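Predicted metal-dependent hydrolase of the TIM-barrel fold (Lactobacillus casei, PDB 2QPX) is of unknown function but binds two zinc ions and is probably a metal-dependent hydrolase of the amidohydrolase type. Local coordinates at residues Ile286-Leu289 with Asp290-Pro294; Pro345-Leu349 with Ala350-Ala354; Phe21-Asp24 with Gly25-Asn29. All blocks are in the same frame, centred on the assembly; numbering follows the deposited sequence. Where two conformers were deposited one is given.

The three contacts are local turns and helix starts, met along the chain in the order 3, 1, 2. None touches another. Contact 1 lies nearest the two zinc ions: the side chain of Leu288 comes within about 5 Å of one of them. Contact 3 follows strand 14-19, which carries His18, and the zinc ligand His20 just beyond its end, but its Ile23 side chain is about 14 Å from a zinc ion. Its centre is about 22 Å from that of contact 1. Contact 2 opens helix 349-367, away from the metal site and beside a second subunit. Its centre lies about 26 Å from that of contact 1 and about 42 Å from that of contact 3.

Contact 1. Residues Ile286-Leu289 with Asp290-Pro294; sequences ISLL and DNLGP
Leu288 and Leu292 lie one helical turn apart, and their side chains meet at an oblique angle. The closest methyls are Leu288 CD1 and Leu292 CD1, 3.6 Å apart. Leu292 CG stands beside its own backbone N (chi1 -55°), which brings CD1 onto the Leu288 methyl. Met325 of helix 323-342 packs on both leucines. Beneath them the backbone closes the turn: Leu292 N donates to Leu288 O at 2.9 Å, from above the carbonyl plane. Gly293 N donates to Leu289 O at 2.8 Å. This is a short helix whose N-cap is Leu288, set in the loop that follows strand 282-285 of the parallel sheet in the TIM-barrel fold. The loop borders the metal site. Ser287 OG is hydrogen-bonded to Asp285 and to the zinc ligand His264, and Leu288 touches the zinc ligand Asp318. Asn291 turns its OD1 back to 3.2 Å from Leu288 CA, while its ND2 is held by the backbone oxygens of Ser317 and Met325. Leu289 points off in a different direction from Leu288. With CG opposite its backbone N (chi1 -179°), it sends CD2 alongside Gly293, 4.0 Å from Gly293 O. Tyr266 and Val300 touch the same side chain. Replacing Leu289 with alanine would probably open a gap between Gly293 and these two residues. Asp290, in one of its two conformers, folds back over the preceding loop toward Ile286 O and Ser287 CA.

Contact 2. Residues Pro345-Leu349 with Ala350-Ala354; sequences PFVDL and AQKKA. With EDO (1,2-ethanediol), chain E.
Asp348 caps the N-terminus of helix 349-367 through Gln351. Its OD1 accepts from Gln351 N at 2.9 Å, met nearly head-on along the C-O bond. Asp348 CG sits between its backbone N and carbonyl carbon (chi1 61°), which swings the carboxylate over the first turn. Gln351 CB is 3.4 Å from Asp348 OD1. The helix dipole would probably favour the negative charge here. Asp348 O then takes Lys352 N, in the carbonyl plane, and Leu349 O takes Lys353 N.

The packed side is made by Val347 and Lys352. Val347 CG2 rests on the lysine stem, 3.8 Å from Lys352 CG. The stem runs extended past it to a buried ammonium. Lys352 NZ forms a salt bridge with Asp3 and hydrogen bonds to the backbone oxygens of Gly1 and Phe341, so the chain's N-terminal end is tied to this helix. Val347 CB leans on Gln351 CG, and His57 of the second subunit packs on both.

The other side is looser and faces solvent more. Asp348 and Ala350 are exposed there. Leu349 and Lys353 are partly exposed, touch Leu5, and cross at a slant, with Leu349 CG 3.9 Å from Lys353 CE. At the subunit interface, the Gln351 chain bends at chi2 (62°). A 1,2-ethanediol there is hydrogen-bonded to His57 NE2 and Lys51 O of the second subunit, and its O2 donates to Gln351 OE1 at 2.8 Å.

Contact 3. Residues Phe21-Asp24 with Gly25-Asn29; sequences FLID and GKVPN. With EDO (1,2-ethanediol), chain L.
Asp24 and Lys26 are joined by charge. Lys26 NZ forms a salt bridge with Asp24 OD1 at 2.8 Å, on the syn side of the carboxylate and 26° out of its plane. The lysine chain bends at chi3 (-71°) and again at chi4, which curls its ammonium back to an aspartate only two residues away. Asp79 gives the same ammonium a second carboxylate.

Hydrogen bonds complete the grip. Lys26 N donates to Asp24 OD1 at 3.0 Å, making an Asx turn, from above the carboxylate plane. It comes from the face opposite the ammonium, so one oxygen is held between two donors. Asp24 OD2 accepts from O2 of a 1,2-ethanediol at 2.6 Å. A water donates to OD2 as well and accepts from Lys26 NZ. In the backbone, Val27 N donates to Asp24 O at 3.2 Å and closes an overlapping type I beta turn over Asp24-Val27. The turn lies in the loop between strand 14-19 and helix 30-37.

Apolar contact is slight. Ile23 CD1 approaches Val27 CG2 at 4.3 Å, and Arg33 of helix 30-37 touches both side chains. Val27 CG2 is closer to the turn's own carbonyl, 3.4 Å from Asp24 O.

The turn is thus fixed mainly by polar bonds. With two donors on OD1, and a water and the diol on OD2, the Asp24 carboxylate is probably ionised and limited in its rotation.

Contact 1. Residues Ile286-Leu289 with Asp290-Pro294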
ATOM      1  N   ILE A 286     -12.037  -2.137  10.446  0.70 13.74           N
ATOM      2  CA  ILE A 286     -10.577  -2.360  10.610  0.70 14.69           C
ATOM      3  C   ILE A 286     -10.287  -3.119  11.908  0.70 12.02           C
ATOM      4  O   ILE A 286      -9.299  -2.944  12.585  0.70 14.02           O
ATOM      5  CB  ILE A 286      -9.756  -1.064  10.523  0.70 17.18           C
ATOM      6  CG1 ILE A 286     -10.200  -0.048  11.603  0.70 15.25           C
ATOM      7  CG2 ILE A 286      -9.848  -0.468   9.103  0.70 20.50           C
ATOM      8  CD1 ILE A 286      -9.157   1.076  11.896  0.70 15.35           C
ATOM      9  N   SER A 287     -11.212  -4.018  12.228  0.70 14.43           N
ATOM     10  CA  SER A 287     -11.079  -4.960  13.333  0.70 16.47           C
ATOM     11  C   SER A 287      -9.809  -5.841  13.141  0.70 15.74           C
ATOM     12  O   SER A 287      -9.280  -5.969  12.031  0.70 14.53           O
ATOM     13  CB  SER A 287     -12.360  -5.754  13.456  0.70 15.14           C
ATOM     14  OG  SER A 287     -12.499  -6.648  12.365  0.70 15.59           O
ATOM     15  N   LEU A 288      -9.282  -6.385  14.245  1.00 20.47           N
ATOM     16  CA  LEU A 288      -8.052  -7.198  14.246  1.00 21.35           C
ATOM     17  C   LEU A 288      -6.764  -6.387  14.083  1.00 21.45           C
ATOM     18  O   LEU A 288      -5.818  -6.558  14.858  1.00 20.53           O
ATOM     19  CB  LEU A 288      -8.151  -8.369  13.235  1.00 21.11           C
ATOM     20  CG  LEU A 288      -7.227  -9.558  13.589  1.00 21.74           C
ATOM     21  CD1 LEU A 288      -7.581 -10.208  14.976  1.00 22.15           C
ATOM     22  CD2 LEU A 288      -7.234 -10.620  12.453  1.00 22.70           C
ATOM     23  N   LEU A 289      -6.711  -5.515  13.088  1.00 19.38           N
ATOM     24  CA  LEU A 289      -5.707  -4.473  13.066  1.00 19.84           C
ATOM     25  C   LEU A 289      -5.839  -3.564  14.314  1.00 21.54           C
ATOM     26  O   LEU A 289      -4.823  -3.288  14.964  1.00 20.78           O
ATOM     27  CB  LEU A 289      -5.789  -3.663  11.762  1.00 19.29           C
ATOM     28  CG  LEU A 289      -4.752  -2.524  11.572  1.00 19.53           C
ATOM     29  CD1 LEU A 289      -5.057  -1.261  12.402  1.00 19.75           C
ATOM     30  CD2 LEU A 289      -3.290  -2.945  11.801  1.00 19.00           C
ATOM     31  N   ASP A 290      -7.085  -3.188  14.677  0.70 19.31           N
ATOM     32  CA  ASP A 290      -7.240  -2.130  15.608  0.70 18.68           C
ATOM     33  C   ASP A 290      -6.678  -2.504  16.987  0.70 20.94           C
ATOM     34  O   ASP A 290      -6.124  -1.637  17.658  0.70 20.56           O
ATOM     35  CB  ASP A 290      -8.680  -1.528  15.620  0.70 18.78           C
ATOM     36  CG  ASP A 290      -9.833  -2.508  15.874  0.70 18.04           C
ATOM     37  OD1 ASP A 290      -9.609  -3.709  16.200  0.70 16.06           O
ATOM     38  OD2 ASP A 290     -11.033  -1.984  15.747  0.70 17.34           O
ATOM     39  N   ASN A 291      -6.797  -3.796  17.366  1.00 19.77           N
ATOM     40  CA  ASN A 291      -6.257  -4.348  18.641  1.00 21.03           C
ATOM     41  C   ASN A 291      -4.899  -5.033  18.495  1.00 22.07           C
ATOM     42  O   ASN A 291      -4.040  -4.878  19.355  1.00 22.91           O
ATOM     43  CB  ASN A 291      -7.223  -5.286  19.378  1.00 20.53           C
ATOM     44  CG  ASN A 291      -8.043  -6.206  18.468  1.00 20.60           C
ATOM     45  OD1 ASN A 291      -7.720  -6.401  17.298  1.00 22.15           O
ATOM     46  ND2 ASN A 291      -9.137  -6.792  19.019  1.00 21.21           N
ATOM     47  N   LEU A 292      -4.693  -5.802  17.440  1.00 20.00           N
ATOM     48  CA  LEU A 292      -3.421  -6.572  17.341  1.00 21.50           C
ATOM     49  C   LEU A 292      -2.309  -5.799  16.670  1.00 18.75           C
ATOM     50  O   LEU A 292      -1.130  -6.207  16.700  1.00 21.01           O
ATOM     51  CB  LEU A 292      -3.636  -7.948  16.683  1.00 21.87           C
ATOM     52  CG  LEU A 292      -4.703  -8.866  17.324  1.00 20.48           C
ATOM     53  CD1 LEU A 292      -4.495 -10.310  16.862  1.00 22.58           C
ATOM     54  CD2 LEU A 292      -4.680  -8.771  18.841  1.00 22.24           C
ATOM     55  N   GLY A 293      -2.661  -4.657  16.099  1.00 19.32           N
ATOM     56  CA  GLY A 293      -1.669  -3.707  15.522  1.00 20.26           C
ATOM     57  C   GLY A 293      -1.953  -2.333  16.076  1.00 20.64           C
ATOM     58  O   GLY A 293      -2.193  -1.341  15.317  1.00 21.32           O
ATOM     59  N   PRO A 294      -1.919  -2.225  17.403  1.00 19.49           N
ATOM     60  CA  PRO A 294      -2.482  -1.040  18.047  1.00 20.97           C
ATOM     61  C   PRO A 294      -1.804   0.283  17.686  1.00 20.44           C
ATOM     62  O   PRO A 294      -2.494   1.328  17.619  1.00 21.04           O
ATOM     63  CB  PRO A 294      -2.372  -1.387  19.548  1.00 20.12           C
ATOM     64  CG  PRO A 294      -1.250  -2.326  19.623  1.00 21.27           C
ATOM     65  CD  PRO A 294      -1.379  -3.165  18.410  1.00 19.88           C
TER

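Contact 2. Residues Pro345-Leu349 with Ala350-Ala354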
ATOM      1  N   PRO A 345     -11.621  19.049   8.263  1.00 22.87           N
ATOM      2  CA  PRO A 345     -12.177  20.290   7.669  1.00 22.10           C
ATOM      3  C   PRO A 345     -13.624  20.163   7.188  1.00 22.97           C
ATOM      4  O   PRO A 345     -14.179  19.077   7.102  1.00 23.41           O
ATOM      5  CB  PRO A 345     -11.269  20.535   6.475  1.00 24.80           C
ATOM      6  CG  PRO A 345     -10.812  19.169   6.058  1.00 24.52           C
ATOM      7  CD  PRO A 345     -10.666  18.399   7.353  1.00 24.16           C
ATOM      8  N   PHE A 346     -14.218  21.316   6.877  1.00 23.24           N
ATOM      9  CA  PHE A 346     -15.454  21.456   6.093  1.00 22.02           C
ATOM     10  C   PHE A 346     -16.736  21.233   6.881  1.00 24.20           C
ATOM     11  O   PHE A 346     -17.759  21.828   6.575  1.00 34.20           O
ATOM     12  CB  PHE A 346     -15.489  20.593   4.806  1.00 20.41           C
ATOM     13  CG  PHE A 346     -14.256  20.684   3.970  1.00 23.52           C
ATOM     14  CD1 PHE A 346     -13.700  21.898   3.654  1.00 24.09           C
ATOM     15  CD2 PHE A 346     -13.635  19.519   3.497  1.00 22.62           C
ATOM     16  CE1 PHE A 346     -12.555  21.966   2.899  1.00 26.63           C
ATOM     17  CE2 PHE A 346     -12.506  19.612   2.734  1.00 24.27           C
ATOM     18  CZ  PHE A 346     -11.967  20.814   2.439  1.00 25.79           C
ATOM     19  N   VAL A 347     -16.722  20.374   7.887  1.00 22.42           N
ATOM     20  CA  VAL A 347     -17.957  19.929   8.503  1.00 19.42           C
ATOM     21  C   VAL A 347     -18.036  20.494   9.922  1.00 21.92           C
ATOM     22  O   VAL A 347     -17.009  20.746  10.586  1.00 23.68           O
ATOM     23  CB  VAL A 347     -18.063  18.361   8.532  1.00 19.82           C
ATOM     24  CG1 VAL A 347     -18.184  17.829   7.104  1.00 19.47           C
ATOM     25  CG2 VAL A 347     -16.908  17.751   9.302  1.00 24.26           C
ATOM     26  N   ASP A 348     -19.262  20.631  10.390  1.00 21.28           N
ATOM     27  CA  ASP A 348     -19.490  21.196  11.704  1.00 23.87           C
ATOM     28  C   ASP A 348     -19.432  20.116  12.771  1.00 23.76           C
ATOM     29  O   ASP A 348     -19.332  18.901  12.482  1.00 23.36           O
ATOM     30  CB  ASP A 348     -20.774  22.080  11.787  1.00 24.74           C
ATOM     31  CG  ASP A 348     -22.054  21.344  11.478  1.00 25.52           C
ATOM     32  OD1 ASP A 348     -22.112  20.085  11.507  1.00 26.81           O
ATOM     33  OD2 ASP A 348     -23.053  22.049  11.171  1.00 31.65           O
ATOM     34  N   LEU A 349     -19.425  20.552  14.021  1.00 24.43           N
ATOM     35  CA  LEU A 349     -19.383  19.627  15.125  1.00 23.45           C
ATOM     36  C   LEU A 349     -20.518  18.603  15.096  1.00 23.23           C
ATOM     37  O   LEU A 349     -20.293  17.408  15.347  1.00 23.59           O
ATOM     38  CB  LEU A 349     -19.392  20.415  16.455  1.00 25.44           C
ATOM     39  CG  LEU A 349     -19.277  19.535  17.708  1.00 24.02           C
ATOM     40  CD1 LEU A 349     -17.993  18.650  17.716  1.00 28.82           C
ATOM     41  CD2 LEU A 349     -19.381  20.422  19.000  1.00 26.96           C
ATOM     42  N   ALA A 350     -21.733  19.038  14.793  1.00 22.87           N
ATOM     43  CA  ALA A 350     -22.870  18.142  14.751  1.00 22.48           C
ATOM     44  C   ALA A 350     -22.647  17.004  13.729  1.00 21.36           C
ATOM     45  O   ALA A 350     -23.062  15.851  13.964  1.00 23.41           O
ATOM     46  CB  ALA A 350     -24.134  18.859  14.399  1.00 23.68           C
ATOM     47  N   GLN A 351     -22.087  17.354  12.579  1.00 20.31           N
ATOM     48  CA  GLN A 351     -21.821  16.339  11.529  1.00 19.65           C
ATOM     49  C   GLN A 351     -20.760  15.352  11.988  1.00 19.26           C
ATOM     50  O   GLN A 351     -20.869  14.128  11.731  1.00 19.88           O
ATOM     51  CB  GLN A 351     -21.419  17.030  10.228  1.00 17.96           C
ATOM     52  CG  GLN A 351     -21.172  16.065   9.064  1.00 18.56           C
ATOM     53  CD  GLN A 351     -22.372  15.296   8.693  1.00 17.22           C
ATOM     54  OE1 GLN A 351     -23.231  15.775   7.905  1.00 22.85           O
ATOM     55  NE2 GLN A 351     -22.467  14.060   9.212  1.00 20.32           N
ATOM     56  N   LYS A 352     -19.729  15.868  12.654  1.00 19.89           N
ATOM     57  CA  LYS A 352     -18.716  14.991  13.246  1.00 19.58           C
ATOM     58  C   LYS A 352     -19.350  13.969  14.213  1.00 19.14           C
ATOM     59  O   LYS A 352     -19.064  12.761  14.163  1.00 19.87           O
ATOM     60  CB  LYS A 352     -17.602  15.812  13.896  1.00 20.26           C
ATOM     61  CG  LYS A 352     -16.817  16.715  12.930  1.00 20.28           C
ATOM     62  CD  LYS A 352     -15.762  17.592  13.638  1.00 20.22           C
ATOM     63  CE  LYS A 352     -14.988  18.452  12.700  1.00 23.06           C
ATOM     64  NZ  LYS A 352     -13.825  19.152  13.380  1.00 25.28           N
ATOM     65  N   LYS A 353     -20.198  14.436  15.118  1.00 20.91           N
ATOM     66  CA  LYS A 353     -20.881  13.579  16.065  1.00 20.48           C
ATOM     67  C   LYS A 353     -21.814  12.566  15.380  1.00 19.91           C
ATOM     68  O   LYS A 353     -21.862  11.375  15.778  1.00 21.50           O
ATOM     69  CB  LYS A 353     -21.654  14.414  17.115  1.00 22.35           C
ATOM     70  CG  LYS A 353     -20.741  15.241  18.020  1.00 22.44           C
ATOM     71  CD  LYS A 353     -21.611  16.084  18.985  1.00 24.12           C
ATOM     72  CE  LYS A 353     -20.769  16.765  20.027  1.00 25.18           C
ATOM     73  NZ  LYS A 353     -21.692  17.687  20.831  1.00 29.86           N
ATOM     74  N   ALA A 354     -22.505  13.008  14.326  1.00 20.02           N
ATOM     75  CA  ALA A 354     -23.399  12.125  13.538  1.00 19.34           C
ATOM     76  C   ALA A 354     -22.597  10.979  12.907  1.00 19.41           C
ATOM     77  O   ALA A 354     -22.994   9.825  12.990  1.00 19.10           O
ATOM     78  CB  ALA A 354     -24.131  12.911  12.446  1.00 19.21           C
TER
HETATM   79  C1  EDO E 379     -25.254  15.013   3.995  1.00 30.80           C
HETATM   80  O1  EDO E 379     -26.353  14.340   3.418  1.00 43.46           O
HETATM   81  C2  EDO E 379     -24.995  14.272   5.313  1.00 35.71           C
HETATM   82  O2  EDO E 379     -23.603  14.276   5.587  1.00 28.82           O

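Contact 3. Residues Phe21-Asp24 with Gly25-Asn29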
ATOM      1  N   PHE A  21     -16.146 -15.804  20.834  1.00 13.93           N
ATOM      2  CA  PHE A  21     -16.338 -16.301  22.179  1.00 14.11           C
ATOM      3  C   PHE A  21     -15.178 -15.963  23.107  1.00 15.14           C
ATOM      4  O   PHE A  21     -13.989 -15.989  22.728  1.00 14.64           O
ATOM      5  CB  PHE A  21     -16.418 -17.813  22.198  1.00 16.36           C
ATOM      6  CG  PHE A  21     -17.603 -18.401  21.503  1.00 16.49           C
ATOM      7  CD1 PHE A  21     -18.883 -18.159  21.903  1.00 19.03           C
ATOM      8  CD2 PHE A  21     -17.409 -19.259  20.425  1.00 17.70           C
ATOM      9  CE1 PHE A  21     -19.971 -18.777  21.276  1.00 19.82           C
ATOM     10  CE2 PHE A  21     -18.485 -19.849  19.798  1.00 19.58           C
ATOM     11  CZ  PHE A  21     -19.759 -19.610  20.234  1.00 20.12           C
ATOM     12  N   LEU A  22     -15.552 -15.708  24.362  1.00 15.14           N
ATOM     13  CA  LEU A  22     -14.607 -15.688  25.468  1.00 14.04           C
ATOM     14  C   LEU A  22     -14.316 -17.090  25.987  1.00 16.04           C
ATOM     15  O   LEU A  22     -15.075 -18.022  25.711  1.00 17.86           O
ATOM     16  CB  LEU A  22     -15.153 -14.794  26.620  1.00 16.25           C
ATOM     17  CG  LEU A  22     -15.391 -13.320  26.277  1.00 17.58           C
ATOM     18  CD1 LEU A  22     -16.304 -12.678  27.361  1.00 23.06           C
ATOM     19  CD2 LEU A  22     -14.065 -12.583  26.219  1.00 18.70           C
ATOM     20  N   ILE A  23     -13.242 -17.209  26.767  1.00 16.54           N
ATOM     21  CA  ILE A  23     -12.909 -18.448  27.445  1.00 16.48           C
ATOM     22  C   ILE A  23     -13.171 -18.360  28.943  1.00 16.69           C
ATOM     23  O   ILE A  23     -13.385 -17.301  29.507  1.00 17.07           O
ATOM     24  CB  ILE A  23     -11.440 -18.878  27.176  1.00 16.65           C
ATOM     25  CG1 ILE A  23     -10.430 -18.015  27.946  1.00 17.07           C
ATOM     26  CG2 ILE A  23     -11.163 -18.971  25.638  1.00 18.91           C
ATOM     27  CD1 ILE A  23      -9.001 -18.563  27.933  1.00 17.65           C
ATOM     28  N   ASP A  24     -13.225 -19.541  29.547  1.00 17.59           N
ATOM     29  CA  ASP A  24     -13.346 -19.734  31.000  1.00 18.65           C
ATOM     30  C   ASP A  24     -12.271 -18.961  31.759  1.00 18.32           C
ATOM     31  O   ASP A  24     -11.089 -19.196  31.548  1.00 18.93           O
ATOM     32  CB  ASP A  24     -13.249 -21.253  31.256  1.00 19.58           C
ATOM     33  CG  ASP A  24     -13.484 -21.665  32.706  1.00 20.52           C
ATOM     34  OD1 ASP A  24     -13.574 -20.833  33.598  1.00 22.17           O
ATOM     35  OD2 ASP A  24     -13.581 -22.888  32.916  1.00 25.67           O
ATOM     36  N   GLY A  25     -12.706 -18.039  32.626  1.00 17.39           N
ATOM     37  CA  GLY A  25     -11.820 -17.179  33.398  1.00 17.22           C
ATOM     38  C   GLY A  25     -10.944 -17.940  34.393  1.00 17.21           C
ATOM     39  O   GLY A  25      -9.929 -17.431  34.850  1.00 18.54           O
ATOM     40  N   LYS A  26     -11.310 -19.183  34.698  1.00 17.38           N
ATOM     41  CA  LYS A  26     -10.548 -20.039  35.621  1.00 20.69           C
ATOM     42  C   LYS A  26      -9.325 -20.711  34.993  1.00 20.97           C
ATOM     43  O   LYS A  26      -8.532 -21.337  35.700  1.00 21.70           O
ATOM     44  CB  LYS A  26     -11.479 -21.111  36.213  1.00 20.86           C
ATOM     45  CG  LYS A  26     -12.657 -20.534  36.934  1.00 21.12           C
ATOM     46  CD  LYS A  26     -13.507 -21.638  37.627  1.00 24.58           C
ATOM     47  CE  LYS A  26     -14.260 -22.492  36.592  1.00 26.07           C
ATOM     48  NZ  LYS A  26     -15.178 -21.659  35.745  1.00 29.44           N
ATOM     49  N   VAL A  27      -9.154 -20.610  33.664  1.00 20.80           N
ATOM     50  CA  VAL A  27      -7.991 -21.214  33.010  1.00 21.71           C
ATOM     51  C   VAL A  27      -6.696 -20.710  33.631  1.00 21.08           C
ATOM     52  O   VAL A  27      -6.520 -19.521  33.802  1.00 21.03           O
ATOM     53  CB  VAL A  27      -8.038 -20.891  31.460  1.00 22.63           C
ATOM     54  CG1 VAL A  27      -6.665 -20.954  30.807  1.00 31.42           C
ATOM     55  CG2 VAL A  27      -9.082 -21.810  30.791  1.00 24.18           C
ATOM     56  N   PRO A  28      -5.793 -21.618  34.008  1.00 23.28           N
ATOM     57  CA  PRO A  28      -4.668 -21.188  34.844  1.00 26.67           C
ATOM     58  C   PRO A  28      -3.566 -20.315  34.230  1.00 27.78           C
ATOM     59  O   PRO A  28      -3.032 -19.428  34.929  1.00 31.14           O
ATOM     60  CB  PRO A  28      -4.079 -22.535  35.337  1.00 28.96           C
ATOM     61  CG  PRO A  28      -4.436 -23.504  34.267  1.00 31.24           C
ATOM     62  CD  PRO A  28      -5.831 -23.085  33.855  1.00 26.38           C
ATOM     63  N   ASN A  29      -3.252 -20.518  32.958  1.00 25.61           N
ATOM     64  CA  ASN A  29      -2.078 -19.844  32.341  1.00 23.60           C
ATOM     65  C   ASN A  29      -2.535 -18.571  31.613  1.00 20.20           C
ATOM     66  O   ASN A  29      -2.324 -18.402  30.418  1.00 21.23           O
ATOM     67  CB  ASN A  29      -1.348 -20.810  31.387  1.00 24.18           C
ATOM     68  CG  ASN A  29      -2.270 -21.447  30.332  1.00 27.95           C
ATOM     69  OD1 ASN A  29      -3.508 -21.502  30.497  1.00 31.30           O
ATOM     70  ND2 ASN A  29      -1.666 -21.941  29.235  1.00 30.07           N
TER
HETATM   71  C1  EDO L 386     -10.047 -24.944  33.048  1.00 52.76           C
HETATM   72  O1  EDO L 386      -8.615 -24.914  33.016  1.00 56.42           O
HETATM   73  C2  EDO L 386     -10.546 -24.245  34.306  1.00 51.14           C
HETATM   74  O2  EDO L 386     -11.979 -24.349  34.416  1.00 50.58           O
HETATM   75  O   HOH W   1     -15.996 -24.218  34.382  1.00 57.29           O